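Local coordinates for Low molecular weight protein-tyrosine-phosphatase YfkJ (Bacillus subtilis, PDB 4ETM) that dephosphorylates phosphotyrosine-containing proteins as a low molecular weight protein tyrosine phosphatase and takes part in resistance to ethanol stress, at residues 62-67 with 88-93; 126-131 with 158-163. All blocks are in the same frame, centred on the assembly; numbering follows the deposited sequence.

Contact 1. Residues 62-67 with 88-93; sequences WHIGNP and ARQVSE
A88 is gripped through its backbone by the turn H63 to N66, within 62-67. Its N-H reaches the carbonyl of N66, with A88 N to N66 O at 2.7 Å and 173° at the hydrogen, while its own carbonyl takes the N-H of G65, with G65 N to A88 O also 2.7 Å. The methyl is packed closely too, in van der Waals contact: A88 CB lies 3.3 Å from H63 O and 3.5 Å from N66 O, which makes this buried alanine the tight end of the contact. H63 to N66 form a type II beta turn, closed by N66 N on H63 O at 2.9 Å. G65 occupies its third position with a positive phi of 92°, where a beta carbon would be jammed against the preceding carbonyl O. The turn belongs to the loop between strand 52-58 and helix 70-78, and H63 lies about 8 Å, side chain to side chain, from the nucleophile C25. Packing thins toward the exposed side, where I64 and Q90 meet obliquely. I64 CD1 lies 3.8 Å from Q90 CB, an aliphatic touch, whereas Q90 NE2 is bonded to the carbonyl of I59. R89 starts away from the turn, and its guanidinium is engaged in salt bridges with D55 and D95.

Contact 2. Residues 126-131 with 158-163; sequences KRLLDY and TGCEQL
In both L128 and L163 chi1 sets CG anti to the backbone N, and chi2 (62° and 61°) then swings CD1 into contact across 126-131 and 158-163; Y131 CG stands anti to its own carbonyl carbon. L163 CD1 sits over the middle of one face of the Y131 ring, 3.6 Å from the ring centroid and 10° off its normal, a CH-pi contact in which the methyl is within 3.6 to 4.0 Å of all six ring carbons. L128 packs one turn earlier on the helix, against the backbone of G159: L128 CD1 rests 3.6 Å from G159 C, and L128 CG is 3.8 Å from G159 CA. A beta carbon at G159 would clash with L128 CG, so the bare backbone admits the close approach. These contacts lay the 3-10 segment 128-130, which follows edge strand 125-127 of the parallel sheet, against helix 149-170. L128 CD1 also faces L163 CD2 at 4.3 Å, and I103 of the next strand touches L128, Y131 and L163. At the more exposed margin Q162 CB lies 3.3 Å from Y131 O. The backbone N-H of R127 meets D130 OD2 from above the carboxylate plane; R127 NE forms a salt bridge with D130 OD1 at 3.2 Å, and NH1 another with D139.

Overall arrangement
Contact 1 closes before contact 2 opens along the chain, and the two lie on opposite sides of the chain's centre, their centres 22 Å apart and their nearest atoms about 12 Å apart without touching. Both belong to one low molecular weight phosphatase domain, built round a parallel sheet in the order 52-58, 19-25, 101-104, 125-127. Contact 1 joins the loop after strand 52-58 to the loop after helix 70-78; contact 2 is buried beside edge strand 125-127, against helix 149-170. The nucleophile C25, at the end of strand 19-25, is about 9 Å from L128, side chain to side chain, so both contacts approach the active site, from different parts of the fold.

Contact 1. Residues 62-67 with 88-93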
ATOM      1  N   TRP A  62      -7.411  -2.259 -16.414  1.00 12.69           N
ATOM      2  CA  TRP A  62      -8.303  -1.482 -17.276  1.00 11.31           C
ATOM      3  C   TRP A  62      -7.691  -1.080 -18.611  1.00 13.44           C
ATOM      4  O   TRP A  62      -8.409  -0.922 -19.581  1.00 16.16           O
ATOM      5  CB  TRP A  62      -8.757  -0.202 -16.576  1.00 13.23           C
ATOM      6  CG  TRP A  62      -9.192  -0.405 -15.203  1.00 17.74           C
ATOM      7  CD1 TRP A  62     -10.431  -0.811 -14.779  1.00 15.96           C
ATOM      8  CD2 TRP A  62      -8.401  -0.223 -14.032  1.00 15.94           C
ATOM      9  NE1 TRP A  62     -10.449  -0.881 -13.409  1.00 19.29           N
ATOM     10  CE2 TRP A  62      -9.217  -0.527 -12.925  1.00 17.97           C
ATOM     11  CE3 TRP A  62      -7.076   0.178 -13.809  1.00 13.98           C
ATOM     12  CZ2 TRP A  62      -8.754  -0.445 -11.614  1.00 17.87           C
ATOM     13  CZ3 TRP A  62      -6.617   0.242 -12.511  1.00 14.17           C
ATOM     14  CH2 TRP A  62      -7.453  -0.057 -11.427  1.00 18.58           C
ATOM     15  N   HIS A  63      -6.367  -0.927 -18.662  1.00 13.44           N
ATOM     16  CA  HIS A  63      -5.734  -0.301 -19.822  1.00 13.93           C
ATOM     17  C   HIS A  63      -4.790  -1.217 -20.577  1.00 15.79           C
ATOM     18  O   HIS A  63      -4.073  -0.763 -21.464  1.00 18.09           O
ATOM     19  CB  HIS A  63      -4.950   0.926 -19.370  1.00 15.22           C
ATOM     20  CG  HIS A  63      -5.730   1.845 -18.489  1.00 14.82           C
ATOM     21  ND1 HIS A  63      -6.874   2.501 -18.910  1.00 15.06           N
ATOM     22  CD2 HIS A  63      -5.532   2.229 -17.205  1.00 15.91           C
ATOM     23  CE1 HIS A  63      -7.336   3.246 -17.926  1.00 16.75           C
ATOM     24  NE2 HIS A  63      -6.537   3.105 -16.882  1.00 13.60           N
ATOM     25  N   ILE A  64      -4.791  -2.494 -20.220  1.00 13.69           N
ATOM     26  CA  ILE A  64      -3.957  -3.483 -20.896  1.00 14.76           C
ATOM     27  C   ILE A  64      -3.931  -3.320 -22.418  1.00 17.39           C
ATOM     28  O   ILE A  64      -4.977  -3.285 -23.088  1.00 16.51           O
ATOM     29  CB  ILE A  64      -4.371  -4.924 -20.529  1.00 14.37           C
ATOM     30  CG1 ILE A  64      -4.133  -5.181 -19.043  1.00 15.55           C
ATOM     31  CG2 ILE A  64      -3.625  -5.919 -21.402  1.00 17.24           C
ATOM     32  CD1 ILE A  64      -4.644  -6.512 -18.529  1.00 15.23           C
ATOM     33  N   GLY A  65      -2.721  -3.182 -22.951  1.00 16.80           N
ATOM     34  CA  GLY A  65      -2.533  -3.074 -24.387  1.00 16.22           C
ATOM     35  C   GLY A  65      -2.525  -1.657 -24.937  1.00 20.62           C
ATOM     36  O   GLY A  65      -2.260  -1.459 -26.127  1.00 21.67           O
ATOM     37  N   ASN A  66      -2.818  -0.676 -24.089  1.00 18.43           N
ATOM     38  CA  ASN A  66      -2.826   0.723 -24.513  1.00 18.30           C
ATOM     39  C   ASN A  66      -1.480   1.425 -24.324  1.00 19.10           C
ATOM     40  O   ASN A  66      -0.718   1.084 -23.420  1.00 17.75           O
ATOM     41  CB  ASN A  66      -3.935   1.481 -23.786  1.00 20.43           C
ATOM     42  CG  ASN A  66      -5.313   0.873 -24.042  1.00 24.90           C
ATOM     43  OD1 ASN A  66      -5.498   0.094 -24.981  1.00 30.05           O
ATOM     44  ND2 ASN A  66      -6.279   1.226 -23.208  1.00 29.61           N
ATOM     45  N   PRO A  67      -1.178   2.402 -25.193  1.00 18.39           N
ATOM     46  CA  PRO A  67       0.036   3.216 -25.066  1.00 16.24           C
ATOM     47  C   PRO A  67      -0.096   4.140 -23.868  1.00 16.17           C
ATOM     48  O   PRO A  67      -1.178   4.219 -23.301  1.00 17.02           O
ATOM     49  CB  PRO A  67       0.042   4.027 -26.362  1.00 19.34           C
ATOM     50  CG  PRO A  67      -1.379   4.072 -26.787  1.00 24.54           C
ATOM     51  CD  PRO A  67      -1.916   2.724 -26.428  1.00 26.25           C
ATOM     52  N   ALA A  88       0.612  -0.836 -22.138  1.00 14.96           N
ATOM     53  CA  ALA A  88       0.253  -1.284 -20.795  1.00 14.15           C
ATOM     54  C   ALA A  88       0.058  -2.793 -20.614  1.00 14.20           C
ATOM     55  O   ALA A  88      -0.482  -3.478 -21.492  1.00 17.59           O
ATOM     56  CB  ALA A  88      -0.991  -0.547 -20.307  1.00 13.76           C
ATOM     57  N   ARG A  89       0.478  -3.280 -19.453  1.00 12.20           N
ATOM     58  CA  ARG A  89       0.273  -4.672 -19.068  1.00 12.22           C
ATOM     59  C   ARG A  89       0.061  -4.748 -17.570  1.00 15.63           C
ATOM     60  O   ARG A  89       0.420  -3.825 -16.835  1.00 17.71           O
ATOM     61  CB  ARG A  89       1.453  -5.550 -19.485  1.00 16.35           C
ATOM     62  CG  ARG A  89       2.642  -5.543 -18.525  1.00 18.11           C
ATOM     63  CD  ARG A  89       3.738  -6.474 -19.057  1.00 12.44           C
ATOM     64  NE  ARG A  89       4.978  -6.428 -18.289  1.00 17.53           N
ATOM     65  CZ  ARG A  89       5.208  -7.164 -17.205  1.00 19.48           C
ATOM     66  NH1 ARG A  89       4.276  -7.999 -16.743  1.00 16.99           N
ATOM     67  NH2 ARG A  89       6.366  -7.058 -16.579  1.00 17.83           N
ATOM     68  N   GLN A  90      -0.537  -5.839 -17.116  1.00 12.10           N
ATOM     69  CA  GLN A  90      -0.852  -6.000 -15.713  1.00 12.96           C
ATOM     70  C   GLN A  90       0.205  -6.892 -15.081  1.00 12.99           C
ATOM     71  O   GLN A  90       0.561  -7.922 -15.636  1.00 15.32           O
ATOM     72  CB  GLN A  90      -2.234  -6.629 -15.553  1.00 13.85           C
ATOM     73  CG  GLN A  90      -2.701  -6.793 -14.112  1.00 13.02           C
ATOM     74  CD  GLN A  90      -4.169  -7.156 -14.027  1.00 15.06           C
ATOM     75  OE1 GLN A  90      -4.694  -7.880 -14.875  1.00 22.97           O
ATOM     76  NE2 GLN A  90      -4.842  -6.660 -13.008  1.00 16.09           N
ATOM     77  N   VAL A  91       0.699  -6.491 -13.920  1.00 12.21           N
ATOM     78  CA  VAL A  91       1.718  -7.257 -13.221  1.00 11.58           C
ATOM     79  C   VAL A  91       1.186  -8.624 -12.776  1.00 16.31           C
ATOM     80  O   VAL A  91       0.001  -8.791 -12.507  1.00 18.01           O
ATOM     81  CB  VAL A  91       2.230  -6.473 -12.007  1.00 15.38           C
ATOM     82  CG1 VAL A  91       1.152  -6.406 -10.931  1.00 17.02           C
ATOM     83  CG2 VAL A  91       3.524  -7.078 -11.480  1.00 17.49           C
ATOM     84  N   SER A  92       2.078  -9.602 -12.719  1.00 18.55           N
ATOM     85  CA  SER A  92       1.701 -10.943 -12.304  1.00 20.18           C
ATOM     86  C   SER A  92       2.698 -11.457 -11.281  1.00 19.47           C
ATOM     87  O   SER A  92       3.756 -10.848 -11.066  1.00 19.65           O
ATOM     88  CB  SER A  92       1.640 -11.877 -13.506  1.00 27.93           C
ATOM     89  OG  SER A  92       2.908 -12.001 -14.108  1.00 27.73           O
ATOM     90  N   GLU A  93       2.348 -12.575 -10.649  1.00 28.62           N
ATOM     91  CA  GLU A  93       3.213 -13.204  -9.654  1.00 31.59           C
ATOM     92  C   GLU A  93       4.606 -13.489 -10.191  1.00 29.08           C
ATOM     93  O   GLU A  93       5.597 -13.328  -9.478  1.00 32.59           O
ATOM     94  CB  GLU A  93       2.592 -14.506  -9.145  1.00 32.82           C
ATOM     95  CG  GLU A  93       1.305 -14.322  -8.361  1.00 37.53           C
ATOM     96  CD  GLU A  93       0.964 -15.541  -7.526  1.00 48.61           C
ATOM     97  OE1 GLU A  93      -0.093 -15.532  -6.856  1.00 55.71           O
ATOM     98  OE2 GLU A  93       1.758 -16.503  -7.535  1.00 50.07           O
TER

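Contact 2. Residues 126-131 with 158-163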
ATOM      1  N   LYS A 126      10.175  -1.685  -3.398  1.00 16.99           N
ATOM      2  CA  LYS A 126      10.288  -0.395  -2.724  1.00 15.53           C
ATOM      3  C   LYS A 126       9.589   0.699  -3.537  1.00 14.47           C
ATOM      4  O   LYS A 126       9.327   0.509  -4.737  1.00 16.50           O
ATOM      5  CB  LYS A 126      11.759  -0.029  -2.508  1.00 20.88           C
ATOM      6  CG  LYS A 126      12.514  -0.976  -1.573  1.00 23.44           C
ATOM      7  CD  LYS A 126      13.887  -0.423  -1.232  1.00 30.49           C
ATOM      8  CE  LYS A 126      14.566  -1.219  -0.121  1.00 38.83           C
ATOM      9  NZ  LYS A 126      14.822  -2.641  -0.499  1.00 43.59           N
ATOM     10  N   ARG A 127       9.251   1.820  -2.894  1.00 16.86           N
ATOM     11  CA  ARG A 127       8.723   2.979  -3.619  1.00 15.92           C
ATOM     12  C   ARG A 127       9.854   3.756  -4.299  1.00 18.97           C
ATOM     13  O   ARG A 127      10.970   3.821  -3.775  1.00 19.22           O
ATOM     14  CB  ARG A 127       7.946   3.925  -2.693  1.00 13.88           C
ATOM     15  CG  ARG A 127       6.597   3.392  -2.250  1.00 13.84           C
ATOM     16  CD  ARG A 127       5.879   4.397  -1.354  1.00 14.97           C
ATOM     17  NE  ARG A 127       6.644   4.703  -0.148  1.00 22.28           N
ATOM     18  CZ  ARG A 127       6.152   5.390   0.876  1.00 20.28           C
ATOM     19  NH1 ARG A 127       4.904   5.841   0.824  1.00 19.14           N
ATOM     20  NH2 ARG A 127       6.899   5.623   1.952  1.00 23.58           N
ATOM     21  N   LEU A 128       9.559   4.344  -5.456  1.00 14.41           N
ATOM     22  CA  LEU A 128      10.536   5.183  -6.163  1.00 12.69           C
ATOM     23  C   LEU A 128      11.119   6.248  -5.246  1.00 13.33           C
ATOM     24  O   LEU A 128      12.340   6.417  -5.182  1.00 16.19           O
ATOM     25  CB  LEU A 128       9.901   5.851  -7.380  1.00 11.86           C
ATOM     26  CG  LEU A 128      10.844   6.722  -8.210  1.00 13.61           C
ATOM     27  CD1 LEU A 128      11.990   5.889  -8.796  1.00 15.57           C
ATOM     28  CD2 LEU A 128      10.040   7.436  -9.288  1.00 16.93           C
ATOM     29  N   LEU A 129      10.260   6.969  -4.527  1.00 15.06           N
ATOM     30  CA  LEU A 129      10.753   8.066  -3.696  1.00 14.28           C
ATOM     31  C   LEU A 129      11.417   7.624  -2.377  1.00 18.23           C
ATOM     32  O   LEU A 129      11.925   8.465  -1.628  1.00 17.59           O
ATOM     33  CB  LEU A 129       9.664   9.110  -3.447  1.00 16.24           C
ATOM     34  CG  LEU A 129       9.107   9.741  -4.722  1.00 14.62           C
ATOM     35  CD1 LEU A 129       8.012  10.740  -4.363  1.00 17.60           C
ATOM     36  CD2 LEU A 129      10.239  10.412  -5.495  1.00 15.42           C
ATOM     37  N   ASP A 130      11.425   6.317  -2.103  1.00 19.30           N
ATOM     38  CA  ASP A 130      12.211   5.755  -1.001  1.00 22.72           C
ATOM     39  C   ASP A 130      13.704   5.994  -1.291  1.00 22.83           C
ATOM     40  O   ASP A 130      14.528   6.105  -0.372  1.00 24.96           O
ATOM     41  CB  ASP A 130      11.932   4.242  -0.803  1.00 19.17           C
ATOM     42  CG  ASP A 130      10.527   3.947  -0.244  1.00 22.06           C
ATOM     43  OD1 ASP A 130       9.828   4.880   0.206  1.00 27.05           O
ATOM     44  OD2 ASP A 130      10.123   2.757  -0.241  1.00 23.16           O
ATOM     45  N   TYR A 131      14.054   6.092  -2.574  1.00 21.95           N
ATOM     46  CA  TYR A 131      15.446   6.312  -2.966  1.00 21.55           C
ATOM     47  C   TYR A 131      15.888   7.772  -2.915  1.00 27.40           C
ATOM     48  O   TYR A 131      17.081   8.067  -2.960  1.00 28.46           O
ATOM     49  CB  TYR A 131      15.708   5.748  -4.356  1.00 20.19           C
ATOM     50  CG  TYR A 131      15.598   4.248  -4.398  1.00 22.75           C
ATOM     51  CD1 TYR A 131      16.716   3.445  -4.180  1.00 24.80           C
ATOM     52  CD2 TYR A 131      14.375   3.632  -4.608  1.00 18.88           C
ATOM     53  CE1 TYR A 131      16.619   2.069  -4.211  1.00 22.20           C
ATOM     54  CE2 TYR A 131      14.270   2.268  -4.639  1.00 24.33           C
ATOM     55  CZ  TYR A 131      15.388   1.489  -4.438  1.00 25.65           C
ATOM     56  OH  TYR A 131      15.270   0.119  -4.464  1.00 20.97           O
ATOM     57  N   THR A 158      13.770  12.986 -10.467  1.00 20.03           N
ATOM     58  CA  THR A 158      14.666  12.908  -9.316  1.00 23.16           C
ATOM     59  C   THR A 158      14.719  11.489  -8.747  1.00 22.10           C
ATOM     60  O   THR A 158      15.781  10.993  -8.363  1.00 25.17           O
ATOM     61  CB  THR A 158      14.284  13.923  -8.217  1.00 31.73           C
ATOM     62  OG1 THR A 158      12.979  13.631  -7.711  1.00 45.49           O
ATOM     63  CG2 THR A 158      14.287  15.321  -8.783  1.00 27.37           C
ATOM     64  N   GLY A 159      13.572  10.829  -8.716  1.00 18.84           N
ATOM     65  CA  GLY A 159      13.523   9.484  -8.189  1.00 17.68           C
ATOM     66  C   GLY A 159      14.377   8.542  -9.019  1.00 19.26           C
ATOM     67  O   GLY A 159      15.120   7.735  -8.462  1.00 20.85           O
ATOM     68  N   CYS A 160      14.250   8.622 -10.341  1.00 18.70           N
ATOM     69  CA  CYS A 160      15.012   7.747 -11.232  1.00 20.04           C
ATOM     70  C   CYS A 160      16.507   8.014 -11.151  1.00 25.97           C
ATOM     71  O   CYS A 160      17.312   7.084 -11.251  1.00 22.55           O
ATOM     72  CB  CYS A 160      14.541   7.878 -12.674  1.00 16.35           C
ATOM     73  SG  CYS A 160      12.952   7.089 -13.006  1.00 17.99           S
ATOM     74  N   GLU A 161      16.869   9.282 -10.978  1.00 18.63           N
ATOM     75  CA  GLU A 161      18.265   9.656 -10.789  1.00 20.20           C
ATOM     76  C   GLU A 161      18.860   8.982  -9.558  1.00 20.56           C
ATOM     77  O   GLU A 161      19.935   8.380  -9.632  1.00 24.37           O
ATOM     78  CB  GLU A 161      18.406  11.181 -10.690  1.00 21.15           C
ATOM     79  CG  GLU A 161      18.246  11.880 -12.023  1.00 42.75           C
ATOM     80  CD  GLU A 161      18.131  13.384 -11.896  1.00 52.66           C
ATOM     81  OE1 GLU A 161      18.501  13.924 -10.829  1.00 54.48           O
ATOM     82  OE2 GLU A 161      17.669  14.020 -12.869  1.00 56.44           O
ATOM     83  N   GLN A 162      18.169   9.093  -8.429  1.00 23.22           N
ATOM     84  CA  GLN A 162      18.644   8.512  -7.178  1.00 20.59           C
ATOM     85  C   GLN A 162      18.627   6.993  -7.247  1.00 21.00           C
ATOM     86  O   GLN A 162      19.549   6.337  -6.770  1.00 25.34           O
ATOM     87  CB  GLN A 162      17.776   8.975  -6.007  1.00 25.55           C
ATOM     88  CG  GLN A 162      17.845  10.459  -5.767  1.00 33.02           C
ATOM     89  CD  GLN A 162      19.253  10.904  -5.505  1.00 38.59           C
ATOM     90  OE1 GLN A 162      20.047  10.160  -4.931  1.00 32.52           O
ATOM     91  NE2 GLN A 162      19.585  12.116  -5.936  1.00 40.37           N
ATOM     92  N   LEU A 163      17.560   6.443  -7.823  1.00 23.39           N
ATOM     93  CA  LEU A 163      17.445   4.996  -7.988  1.00 18.58           C
ATOM     94  C   LEU A 163      18.626   4.444  -8.771  1.00 19.45           C
ATOM     95  O   LEU A 163      19.288   3.511  -8.320  1.00 20.49           O
ATOM     96  CB  LEU A 163      16.145   4.624  -8.714  1.00 17.40           C
ATOM     97  CG  LEU A 163      16.050   3.133  -9.088  1.00 17.45           C
ATOM     98  CD1 LEU A 163      16.099   2.222  -7.865  1.00 17.93           C
ATOM     99  CD2 LEU A 163      14.782   2.877  -9.898  1.00 16.57           C
TER